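Local coordinates for putative histidinol-phosphate aminotransferase (Burkholderia pseudomallei, PDB 3P1T), which probably catalyses the pyridoxal-phosphate-dependent transfer of an amino group from L-histidinol phosphate to 2-oxoglutarate in histidine biosynthesis, at residues A61-C66 and A239-D244; S197-L202 and R245-H250; V174-F179 and A252-Q257; I77-D82 and R222-C227. All coordinates share one frame; numbering follows the deposited sequence.

Overall arrangement
All four first segments, 61-66, 77-82, 174-179 and 197-202, precede the second ones, 222-227, 239-244, 245-250 and 252-257, along the chain. Contact 4 is nested inside contact 1, and contact 2 inside contact 3. Contacts 1, 2 and 3 form a row, with centres about 12 Å apart between 1 and 2 and about 11 Å between 2 and 3. They follow the end of helix 231-241 and then helix 244-267; contact 2 touches both of the others, whereas contacts 1 and 3 do not meet. Contact 4 stands apart, about 21 Å from contact 1 and about 30 Å from contact 3, centre to centre. Contacts 2 and 4 also touch the second subunit, so both reach the dimer interface.

Contact 1: A61-C66 and A239-D244; sequences AEHFSC and AALDND
The imidazole of His63 and the side chain of Leu241 cross obliquely, with one leucine methyl laid over the ring. Leu241 CD2 is 3.9 Å from the centroid of the His63 ring and 12° off its normal, a CH-pi contact over the middle of one face. With CG of His63 anti to its backbone N (chi1 -172°), the ring reaches away from helix 52-64 to the end of helix 231-241. There the backbone carbonyl meets it too: Leu241 O lies 3.5 Å from His63 ND1, a contact without hydrogen-bond geometry.

Asp244 approaches differently, at the rim of the imidazole, its carboxylate turned only 6° from the ring plane. Asp244 OD1 is 3.9 Å from His63 CE1, but its salt bridge is with Arg247. His63 NE2 is engaged by the hydroxyl of Tyr200, which gives the ring a polar hold beside the apolar one. Behind it, His63 CD2 lies over the face of the Phe64 ring, which meets Phe211 edge-to-face.

Just beyond, the chain turns out of its helix at Ser65, where Ser65 N bonds Glu62 O; the bond from Cys66 N to Ala61 O measures 3.0 Å. The contact thus joins the closing turn of one helix, finished by a Schellman motif, to the junction of helices 231-241 and 244-267 in this class I/II aminotransferase fold.

Contact 2: S197-L202 and R245-H250; sequences SKSYGL and RAREAH
Arg247 spreads its guanidinium flat over the phenol of Tyr200, the two planes 9° apart and their centres separated by 4.3 Å. The overlap is staggered along the arginine. Its CD stands over the middle of the Tyr200 ring, 3.7 Å from the centroid, in a CH-pi contact. Further out, NE of Arg247 lies above the rim, 3.4 Å from Tyr200 CZ, and the phenol oxygen comes under the guanidinium carbon, with Tyr200 OH 3.4 Å from Arg247 CZ. CB to CD run extended; the bend at chi3 (130°), together with the torsion about NE, lays the flat end nearly parallel to the ring. Arg247 NH2 is also near Tyr200 OH, but the angle is too poor for a hydrogen bond; the hydroxyl pairs instead with His63.

One residue earlier in the loop, Ser199 rests against helix 244-267. Its carbonyl oxygen touches the arginine stem, Ser199 O to Arg247 CG being 3.5 Å, while Ser199 CA lies 3.7 Å from His250 CD2. A type I turn from Lys198 to Gly201, closed by the bond from Gly201 N to Lys198 O, presents Ser199 and Tyr200 to the helix together. The sequence around Lys198 resembles the aminotransferase signature whose lysine carries pyridoxal phosphate in relatives; here Lys198 NZ is hydrogen-bonded to a tartrate, probably from the crystallisation liquor, and to the hydroxyl of Tyr48 of the second subunit.

Asp175 and Asp244 both form salt bridges with Arg247, and Asp175 also binds Ser199 OG. The guanidinium therefore combines a stacked aromatic face with two acidic partners, which probably balance its charge and fix its rotation.

Contact 3: V174-F179 and A252-Q257; sequences VDYSSF and AKTLAQ
Tyr176 gives the largest share of the buried surface, meeting Thr254 with one side of its ring and Leu255 with its backbone. Thr254 contributes its methyl: CG2 is 3.6 Å from Tyr176 CD1 and 3.7 Å from Tyr176 CE1, approaching the ring obliquely. The threonine torsion separates its two branches. CG2 stands anti to the backbone N and faces the tyrosine, while OG1, beside that N (chi1 -62°), bonds the carbonyl of His250 one helical turn back.

Leu255 comes from the next position on the helix and reaches over the tyrosine backbone. Its CD2 is 3.4 Å from Tyr176 O, and the nearest side-chain approach is from Leu255 CD2 to Tyr176 CB at 4.3 Å, an apolar touch. That carbonyl oxygen is not left to the methyl alone, since it also accepts a hydrogen bond from Arg258. At the far end of the ring, the Tyr176 hydroxyl bonds His250, and the two rings meet steeply. The tyrosine is thus held at its hydroxyl, along one flank and at its carbonyl.

The short 3-10 turn that presents Tyr176 is closed behind it. Val174 O accepts both Ser177 N and Ser177 OG, the latter in the carbonyl plane on a lone pair, and Ser177 OG accepts Phe179 N in an ST turn.

The loop that follows strand 166-170 and leads on toward strand 190-195, its neighbour in the seven-stranded sheet, lies against helix 244-267, whose Gln257 in turn bonds Asn323 of helix 320-333.

Contact 4: I77-D82 and R222-C227; sequences IDECFD and RKQWFC
Glu79 extends from helix 76-87 to Gln224, its CB directed toward segment 222-227. CG lies anti to the backbone N (chi1 175°) and the chain stays extended beyond it, carrying the carboxylate across at about a right angle to the glutamine side chain. At CD the approach begins, with Gln224 NE2 3.7 Å away. OE1 bonds the backbone N of Arg75 and the side-chain amide of Asn228. OE2 takes the direct link: Gln224 NE2 donates to Glu79 OE2 over 3.0 Å at a nearly straight 170°. The acceptor lies close to the amide plane, but the donor comes from well above the carboxylate, 47° out of its plane.

A water donates to Glu79 OE2 at 2.9 Å and accepts from Trp225 N at 3.0 Å, resting above the Trp225 ring. Arg83 adds a salt bridge to OE2, and Gln224 NE2 also bonds Leu73 O. Trp225 of the second subunit packs against Glu79, placing this polar cluster at the dimer interface.

With Arg83 beside it and separate donors on each of its two oxygens, the Glu79 carboxylate is probably ionised and restricted in rotation.

Contact 1: A61-C66 and A239-D244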
# COMPACT_ATOMS: atom_id res chain seq x y z
N ALA A 61 -17.36 -8.61 0.85
CA ALA A 61 -17.93 -9.90 1.21
C ALA A 61 -19.28 -10.10 0.55
O ALA A 61 -19.55 -11.18 0.02
CB ALA A 61 -18.06 -10.00 2.72
N GLU A 62 -20.11 -9.03 0.54
CA GLU A 62 -21.43 -8.99 -0.07
C GLU A 62 -21.32 -9.12 -1.58
O GLU A 62 -22.01 -9.95 -2.18
CB GLU A 62 -22.16 -7.68 0.29
CG GLU A 62 -23.16 -7.81 1.42
CD GLU A 62 -23.27 -6.60 2.35
OE1 GLU A 62 -23.51 -5.47 1.85
OE2 GLU A 62 -23.16 -6.79 3.58
N HIS A 63 -20.43 -8.32 -2.18
CA HIS A 63 -20.21 -8.26 -3.61
C HIS A 63 -19.79 -9.64 -4.17
O HIS A 63 -20.37 -10.08 -5.17
CB HIS A 63 -19.14 -7.19 -3.94
CG HIS A 63 -18.98 -6.93 -5.41
ND1 HIS A 63 -19.86 -6.12 -6.09
CD2 HIS A 63 -18.03 -7.38 -6.26
CE1 HIS A 63 -19.44 -6.12 -7.35
NE2 HIS A 63 -18.34 -6.86 -7.50
N PHE A 64 -18.83 -10.32 -3.52
CA PHE A 64 -18.33 -11.61 -4.00
C PHE A 64 -19.09 -12.80 -3.41
O PHE A 64 -18.80 -13.95 -3.76
CB PHE A 64 -16.83 -11.72 -3.70
CG PHE A 64 -16.03 -10.77 -4.55
CD1 PHE A 64 -15.76 -11.06 -5.88
CD2 PHE A 64 -15.54 -9.58 -4.03
CE1 PHE A 64 -15.02 -10.17 -6.67
CE2 PHE A 64 -14.79 -8.70 -4.82
CZ PHE A 64 -14.54 -9.00 -6.14
N SER A 65 -20.12 -12.52 -2.57
CA SER A 65 -21.01 -13.49 -1.91
C SER A 65 -20.20 -14.60 -1.20
O SER A 65 -20.42 -15.79 -1.40
CB SER A 65 -22.00 -14.09 -2.90
OG SER A 65 -22.87 -13.10 -3.44
N CYS A 66 -19.27 -14.19 -0.34
CA CYS A 66 -18.46 -15.12 0.44
C CYS A 66 -18.25 -14.56 1.84
O CYS A 66 -18.42 -13.34 2.00
CB CYS A 66 -17.12 -15.37 -0.25
SG CYS A 66 -15.99 -13.96 -0.17
N ALA A 239 -17.34 2.67 -3.98
CA ALA A 239 -18.16 3.23 -5.06
C ALA A 239 -18.07 2.37 -6.31
O ALA A 239 -19.08 2.20 -6.99
CB ALA A 239 -17.73 4.65 -5.36
N ALA A 240 -16.88 1.81 -6.61
CA ALA A 240 -16.67 0.97 -7.79
C ALA A 240 -17.45 -0.35 -7.70
O ALA A 240 -17.77 -0.93 -8.75
CB ALA A 240 -15.19 0.67 -7.98
N LEU A 241 -17.77 -0.81 -6.48
CA LEU A 241 -18.50 -2.06 -6.28
C LEU A 241 -20.00 -1.85 -6.50
O LEU A 241 -20.70 -2.80 -6.86
CB LEU A 241 -18.24 -2.64 -4.88
CG LEU A 241 -16.81 -3.01 -4.52
CD1 LEU A 241 -16.74 -3.44 -3.10
CD2 LEU A 241 -16.25 -4.10 -5.41
N ASP A 242 -20.49 -0.63 -6.30
CA ASP A 242 -21.89 -0.31 -6.57
C ASP A 242 -21.95 0.46 -7.93
O ASP A 242 -22.50 1.56 -8.02
CB ASP A 242 -22.52 0.48 -5.41
CG ASP A 242 -24.02 0.59 -5.55
OD1 ASP A 242 -24.65 -0.35 -6.12
OD2 ASP A 242 -24.59 1.63 -5.11
N ASN A 243 -21.37 -0.14 -8.99
CA ASN A 243 -21.26 0.47 -10.33
C ASN A 243 -21.38 -0.63 -11.41
O ASN A 243 -20.67 -0.60 -12.43
CB ASN A 243 -19.90 1.23 -10.41
CG ASN A 243 -19.72 2.18 -11.58
OD1 ASN A 243 -20.65 2.86 -12.03
ND2 ASN A 243 -18.48 2.32 -12.02
N ASP A 244 -22.31 -1.58 -11.20
CA ASP A 244 -22.52 -2.72 -12.07
C ASP A 244 -23.04 -2.31 -13.46
O ASP A 244 -22.61 -2.91 -14.44
CB ASP A 244 -23.47 -3.73 -11.42
CG ASP A 244 -22.91 -4.32 -10.12
OD1 ASP A 244 -21.81 -4.93 -10.17
OD2 ASP A 244 -23.55 -4.14 -9.07

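Contact 2: S197-L202 and R245-H250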
# COMPACT_ATOMS: atom_id res chain seq x y z
N SER A 197 -8.34 -3.40 -11.23
CA SER A 197 -7.61 -2.55 -12.18
C SER A 197 -8.23 -2.50 -13.60
O SER A 197 -8.04 -1.50 -14.31
CB SER A 197 -6.16 -3.02 -12.30
OG SER A 197 -5.41 -2.77 -11.12
N LYS A 198 -8.95 -3.56 -14.03
CA LYS A 198 -9.43 -3.59 -15.41
C LYS A 198 -10.89 -3.20 -15.47
O LYS A 198 -11.18 -2.01 -15.41
CB LYS A 198 -9.18 -4.98 -16.05
CG LYS A 198 -7.79 -5.59 -15.80
CD LYS A 198 -6.60 -4.68 -16.17
CE LYS A 198 -5.28 -5.28 -15.79
NZ LYS A 198 -4.20 -4.27 -15.88
N SER A 199 -11.81 -4.17 -15.58
CA SER A 199 -13.25 -3.97 -15.66
C SER A 199 -13.79 -2.96 -14.64
O SER A 199 -14.72 -2.22 -14.98
CB SER A 199 -13.95 -5.30 -15.44
OG SER A 199 -13.29 -6.07 -14.44
N TYR A 200 -13.23 -2.92 -13.39
CA TYR A 200 -13.67 -2.04 -12.31
C TYR A 200 -13.09 -0.61 -12.45
O TYR A 200 -13.57 0.30 -11.77
CB TYR A 200 -13.29 -2.62 -10.94
CG TYR A 200 -14.12 -3.81 -10.54
CD1 TYR A 200 -13.78 -5.10 -10.95
CD2 TYR A 200 -15.26 -3.66 -9.73
CE1 TYR A 200 -14.54 -6.21 -10.56
CE2 TYR A 200 -16.03 -4.76 -9.34
CZ TYR A 200 -15.66 -6.04 -9.76
OH TYR A 200 -16.41 -7.13 -9.38
N GLY A 201 -12.09 -0.43 -13.32
CA GLY A 201 -11.47 0.85 -13.62
C GLY A 201 -10.67 1.54 -12.52
O GLY A 201 -10.57 2.78 -12.52
N LEU A 202 -10.03 0.77 -11.62
CA LEU A 202 -9.21 1.36 -10.56
C LEU A 202 -7.71 1.03 -10.74
O LEU A 202 -7.00 0.90 -9.74
CB LEU A 202 -9.69 0.88 -9.18
CG LEU A 202 -11.17 1.04 -8.83
CD1 LEU A 202 -11.43 0.58 -7.43
CD2 LEU A 202 -11.61 2.47 -8.96
N ARG A 245 -23.86 -1.26 -13.56
CA ARG A 245 -24.42 -0.81 -14.84
C ARG A 245 -23.28 -0.42 -15.81
O ARG A 245 -23.23 -0.97 -16.92
CB ARG A 245 -25.40 0.36 -14.60
CG ARG A 245 -26.23 0.82 -15.80
CD ARG A 245 -27.22 1.91 -15.42
N ALA A 246 -22.34 0.45 -15.37
CA ALA A 246 -21.20 0.91 -16.17
C ALA A 246 -20.21 -0.22 -16.47
O ALA A 246 -19.66 -0.29 -17.57
CB ALA A 246 -20.48 2.04 -15.45
N ARG A 247 -19.97 -1.08 -15.48
CA ARG A 247 -19.04 -2.20 -15.57
C ARG A 247 -19.54 -3.20 -16.61
O ARG A 247 -18.75 -3.62 -17.45
CB ARG A 247 -18.87 -2.84 -14.20
CG ARG A 247 -17.69 -3.78 -14.09
CD ARG A 247 -17.52 -4.28 -12.68
NE ARG A 247 -17.39 -5.73 -12.67
CZ ARG A 247 -18.30 -6.56 -12.16
NH1 ARG A 247 -19.36 -6.09 -11.53
NH2 ARG A 247 -18.11 -7.88 -12.21
N GLU A 248 -20.85 -3.53 -16.60
CA GLU A 248 -21.44 -4.47 -17.56
C GLU A 248 -21.46 -3.89 -18.99
O GLU A 248 -21.29 -4.66 -19.94
CB GLU A 248 -22.87 -4.87 -17.17
CG GLU A 248 -22.94 -5.85 -16.01
CD GLU A 248 -22.32 -7.23 -16.19
OE1 GLU A 248 -22.06 -7.65 -17.34
OE2 GLU A 248 -22.16 -7.92 -15.16
N ALA A 249 -21.64 -2.56 -19.11
CA ALA A 249 -21.63 -1.87 -20.40
C ALA A 249 -20.20 -1.88 -21.00
O ALA A 249 -20.04 -2.07 -22.21
CB ALA A 249 -22.13 -0.44 -20.24
N HIS A 250 -19.17 -1.74 -20.14
CA HIS A 250 -17.77 -1.78 -20.54
C HIS A 250 -17.39 -3.19 -20.99
O HIS A 250 -16.70 -3.33 -21.99
CB HIS A 250 -16.86 -1.29 -19.38
CG HIS A 250 -15.46 -1.79 -19.47
ND1 HIS A 250 -14.57 -1.28 -20.39
CD2 HIS A 250 -14.84 -2.75 -18.75
CE1 HIS A 250 -13.44 -1.94 -20.21
NE2 HIS A 250 -13.55 -2.84 -19.24

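Contact 3: V174-F179 and A252-Q257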
# COMPACT_ATOMS: atom_id res chain seq x y z
N VAL A 174 -10.83 -12.35 -15.79
CA VAL A 174 -12.04 -13.18 -15.81
C VAL A 174 -13.31 -12.40 -16.29
O VAL A 174 -14.18 -13.02 -16.89
CB VAL A 174 -12.33 -13.83 -14.42
CG1 VAL A 174 -12.81 -12.79 -13.40
CG2 VAL A 174 -13.32 -14.98 -14.53
N ASP A 175 -13.40 -11.08 -16.05
CA ASP A 175 -14.60 -10.32 -16.43
C ASP A 175 -14.81 -10.23 -17.99
O ASP A 175 -15.93 -9.93 -18.43
CB ASP A 175 -14.58 -8.92 -15.81
CG ASP A 175 -15.19 -8.84 -14.41
OD1 ASP A 175 -15.64 -9.90 -13.87
OD2 ASP A 175 -15.30 -7.71 -13.87
N TYR A 176 -13.79 -10.55 -18.79
CA TYR A 176 -13.92 -10.56 -20.24
C TYR A 176 -14.02 -12.00 -20.76
O TYR A 176 -13.96 -12.22 -21.98
CB TYR A 176 -12.72 -9.84 -20.87
CG TYR A 176 -12.48 -8.46 -20.30
CD1 TYR A 176 -13.33 -7.40 -20.62
CD2 TYR A 176 -11.43 -8.22 -19.43
CE1 TYR A 176 -13.13 -6.13 -20.08
CE2 TYR A 176 -11.23 -6.96 -18.88
CZ TYR A 176 -12.07 -5.91 -19.21
OH TYR A 176 -11.83 -4.67 -18.68
N SER A 177 -14.15 -12.99 -19.84
CA SER A 177 -14.17 -14.39 -20.22
C SER A 177 -15.59 -14.95 -20.45
O SER A 177 -16.61 -14.22 -20.41
CB SER A 177 -13.46 -15.24 -19.17
OG SER A 177 -14.26 -15.38 -18.01
N SER A 178 -15.63 -16.26 -20.75
CA SER A 178 -16.83 -17.06 -21.03
C SER A 178 -17.23 -17.86 -19.79
O SER A 178 -18.23 -18.57 -19.84
CB SER A 178 -16.55 -18.00 -22.20
OG SER A 178 -15.95 -17.33 -23.30
N PHE A 179 -16.46 -17.75 -18.70
CA PHE A 179 -16.70 -18.52 -17.48
C PHE A 179 -16.94 -17.60 -16.26
O PHE A 179 -16.59 -17.95 -15.14
CB PHE A 179 -15.53 -19.50 -17.23
CG PHE A 179 -14.11 -18.94 -17.18
CD1 PHE A 179 -13.54 -18.54 -15.98
CD2 PHE A 179 -13.32 -18.92 -18.33
CE1 PHE A 179 -12.23 -18.08 -15.93
CE2 PHE A 179 -12.01 -18.45 -18.28
CZ PHE A 179 -11.47 -18.03 -17.08
N ALA A 252 -19.48 -5.61 -22.14
CA ALA A 252 -20.23 -5.88 -23.37
C ALA A 252 -19.55 -5.24 -24.59
O ALA A 252 -19.34 -5.94 -25.59
CB ALA A 252 -21.65 -5.36 -23.23
N LYS A 253 -19.16 -3.95 -24.48
CA LYS A 253 -18.49 -3.18 -25.52
C LYS A 253 -17.11 -3.78 -25.81
O LYS A 253 -16.75 -3.90 -26.98
CB LYS A 253 -18.38 -1.70 -25.09
CG LYS A 253 -17.74 -0.73 -26.08
CD LYS A 253 -17.78 0.68 -25.48
CE LYS A 253 -17.05 1.72 -26.29
NZ LYS A 253 -17.18 3.08 -25.70
N THR A 254 -16.36 -4.19 -24.77
CA THR A 254 -15.04 -4.78 -24.94
C THR A 254 -15.16 -6.12 -25.71
O THR A 254 -14.38 -6.32 -26.64
CB THR A 254 -14.35 -4.96 -23.60
OG1 THR A 254 -14.17 -3.66 -23.01
CG2 THR A 254 -13.00 -5.62 -23.73
N LEU A 255 -16.15 -7.00 -25.37
CA LEU A 255 -16.34 -8.29 -26.06
C LEU A 255 -16.66 -8.10 -27.56
O LEU A 255 -16.20 -8.89 -28.40
CB LEU A 255 -17.47 -9.15 -25.42
CG LEU A 255 -17.43 -9.53 -23.92
CD1 LEU A 255 -18.45 -10.61 -23.60
CD2 LEU A 255 -16.08 -10.02 -23.48
N ALA A 256 -17.45 -7.07 -27.88
CA ALA A 256 -17.88 -6.73 -29.24
C ALA A 256 -16.73 -6.11 -30.05
O ALA A 256 -16.57 -6.46 -31.22
CB ALA A 256 -19.07 -5.77 -29.21
N GLN A 257 -15.95 -5.20 -29.43
CA GLN A 257 -14.80 -4.55 -30.07
C GLN A 257 -13.65 -5.56 -30.25
O GLN A 257 -12.96 -5.50 -31.28
CB GLN A 257 -14.35 -3.32 -29.30
CG GLN A 257 -15.26 -2.11 -29.44
CD GLN A 257 -15.28 -1.56 -30.85
OE1 GLN A 257 -14.25 -1.15 -31.40
NE2 GLN A 257 -16.46 -1.53 -31.44

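Contact 4: I77-D82 and R222-C227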
# COMPACT_ATOMS: atom_id res chain seq x y z
N ILE A 77 -1.51 -7.81 -7.24
CA ILE A 77 -0.98 -9.16 -7.36
C ILE A 77 0.42 -9.24 -6.68
O ILE A 77 0.74 -10.31 -6.15
CB ILE A 77 -0.97 -9.64 -8.85
CG1 ILE A 77 -0.63 -11.15 -9.02
CG2 ILE A 77 -0.13 -8.76 -9.76
CD1 ILE A 77 -1.46 -12.15 -8.21
N ASP A 78 1.19 -8.12 -6.59
CA ASP A 78 2.51 -8.15 -5.91
C ASP A 78 2.36 -8.48 -4.43
O ASP A 78 3.03 -9.40 -3.97
CB ASP A 78 3.31 -6.83 -6.07
CG ASP A 78 3.91 -6.54 -7.44
OD1 ASP A 78 3.46 -7.16 -8.44
OD2 ASP A 78 4.77 -5.64 -7.53
N GLU A 79 1.45 -7.77 -3.69
CA GLU A 79 1.24 -8.09 -2.27
C GLU A 79 0.72 -9.51 -2.11
O GLU A 79 1.16 -10.24 -1.23
CB GLU A 79 0.27 -7.12 -1.57
CG GLU A 79 -0.03 -7.56 -0.14
CD GLU A 79 -0.77 -6.62 0.78
OE1 GLU A 79 -1.34 -5.61 0.31
OE2 GLU A 79 -0.79 -6.91 2.00
N CYS A 80 -0.23 -9.89 -2.96
CA CYS A 80 -0.85 -11.20 -3.00
C CYS A 80 0.23 -12.31 -3.07
O CYS A 80 0.25 -13.21 -2.23
CB CYS A 80 -1.81 -11.28 -4.18
SG CYS A 80 -2.56 -12.91 -4.42
N PHE A 81 1.14 -12.21 -4.08
CA PHE A 81 2.20 -13.19 -4.31
C PHE A 81 3.15 -13.25 -3.12
O PHE A 81 3.54 -14.34 -2.71
CB PHE A 81 2.98 -12.89 -5.61
CG PHE A 81 3.89 -14.02 -6.04
CD1 PHE A 81 5.17 -14.14 -5.49
CD2 PHE A 81 3.46 -14.98 -6.94
CE1 PHE A 81 5.98 -15.21 -5.82
CE2 PHE A 81 4.28 -16.04 -7.28
CZ PHE A 81 5.53 -16.16 -6.71
N ASP A 82 3.53 -12.09 -2.57
CA ASP A 82 4.47 -11.99 -1.44
C ASP A 82 3.92 -12.62 -0.18
O ASP A 82 4.62 -13.41 0.45
CB ASP A 82 4.86 -10.54 -1.14
CG ASP A 82 5.90 -9.92 -2.07
OD1 ASP A 82 6.27 -10.57 -3.06
OD2 ASP A 82 6.38 -8.81 -1.76
N ARG A 222 -2.78 -10.93 9.60
CA ARG A 222 -1.94 -10.63 10.77
C ARG A 222 -0.58 -10.00 10.36
O ARG A 222 -0.02 -9.20 11.11
CB ARG A 222 -1.68 -11.93 11.57
CG ARG A 222 -2.40 -12.00 12.91
CD ARG A 222 -2.15 -13.31 13.65
NE ARG A 222 -3.09 -14.37 13.26
CZ ARG A 222 -2.74 -15.61 12.90
NH1 ARG A 222 -1.46 -15.96 12.87
NH2 ARG A 222 -3.67 -16.49 12.57
N LYS A 223 -0.08 -10.34 9.16
CA LYS A 223 1.21 -9.83 8.70
C LYS A 223 1.05 -8.54 7.87
O LYS A 223 2.05 -7.84 7.66
CB LYS A 223 1.98 -10.91 7.89
CG LYS A 223 2.45 -12.03 8.80
CD LYS A 223 3.17 -13.13 8.11
CE LYS A 223 3.59 -14.18 9.10
NZ LYS A 223 4.47 -15.20 8.48
N GLN A 224 -0.18 -8.18 7.49
CA GLN A 224 -0.42 -6.96 6.71
C GLN A 224 -0.12 -5.71 7.52
O GLN A 224 -0.12 -5.74 8.76
CB GLN A 224 -1.85 -6.91 6.17
CG GLN A 224 -2.14 -7.93 5.08
CD GLN A 224 -3.48 -7.67 4.45
OE1 GLN A 224 -4.55 -7.90 5.06
NE2 GLN A 224 -3.46 -7.11 3.25
N TRP A 225 0.18 -4.63 6.81
CA TRP A 225 0.53 -3.38 7.44
C TRP A 225 -0.69 -2.69 7.97
O TRP A 225 -1.79 -2.87 7.43
CB TRP A 225 1.26 -2.48 6.45
CG TRP A 225 2.52 -3.07 5.88
CD1 TRP A 225 3.43 -3.83 6.54
CD2 TRP A 225 3.08 -2.80 4.58
NE1 TRP A 225 4.48 -4.14 5.70
CE2 TRP A 225 4.30 -3.50 4.50
CE3 TRP A 225 2.62 -2.09 3.44
CZ2 TRP A 225 5.09 -3.49 3.34
CZ3 TRP A 225 3.42 -2.06 2.30
CH2 TRP A 225 4.62 -2.77 2.25
N PHE A 226 -0.52 -1.89 9.02
CA PHE A 226 -1.60 -1.10 9.58
C PHE A 226 -2.04 -0.04 8.55
O PHE A 226 -1.17 0.62 7.96
CB PHE A 226 -1.18 -0.46 10.91
CG PHE A 226 -2.15 0.58 11.42
CD1 PHE A 226 -3.41 0.22 11.89
CD2 PHE A 226 -1.82 1.93 11.38
CE1 PHE A 226 -4.32 1.19 12.30
CE2 PHE A 226 -2.73 2.89 11.82
CZ PHE A 226 -3.97 2.52 12.26
N CYS A 227 -3.37 0.07 8.30
CA CYS A 227 -3.97 1.03 7.37
C CYS A 227 -3.31 0.87 5.98
O CYS A 227 -2.90 1.84 5.32
CB CYS A 227 -3.83 2.45 7.93
SG CYS A 227 -4.67 3.75 6.97
O HOH W 1 0.35 -4.97 3.87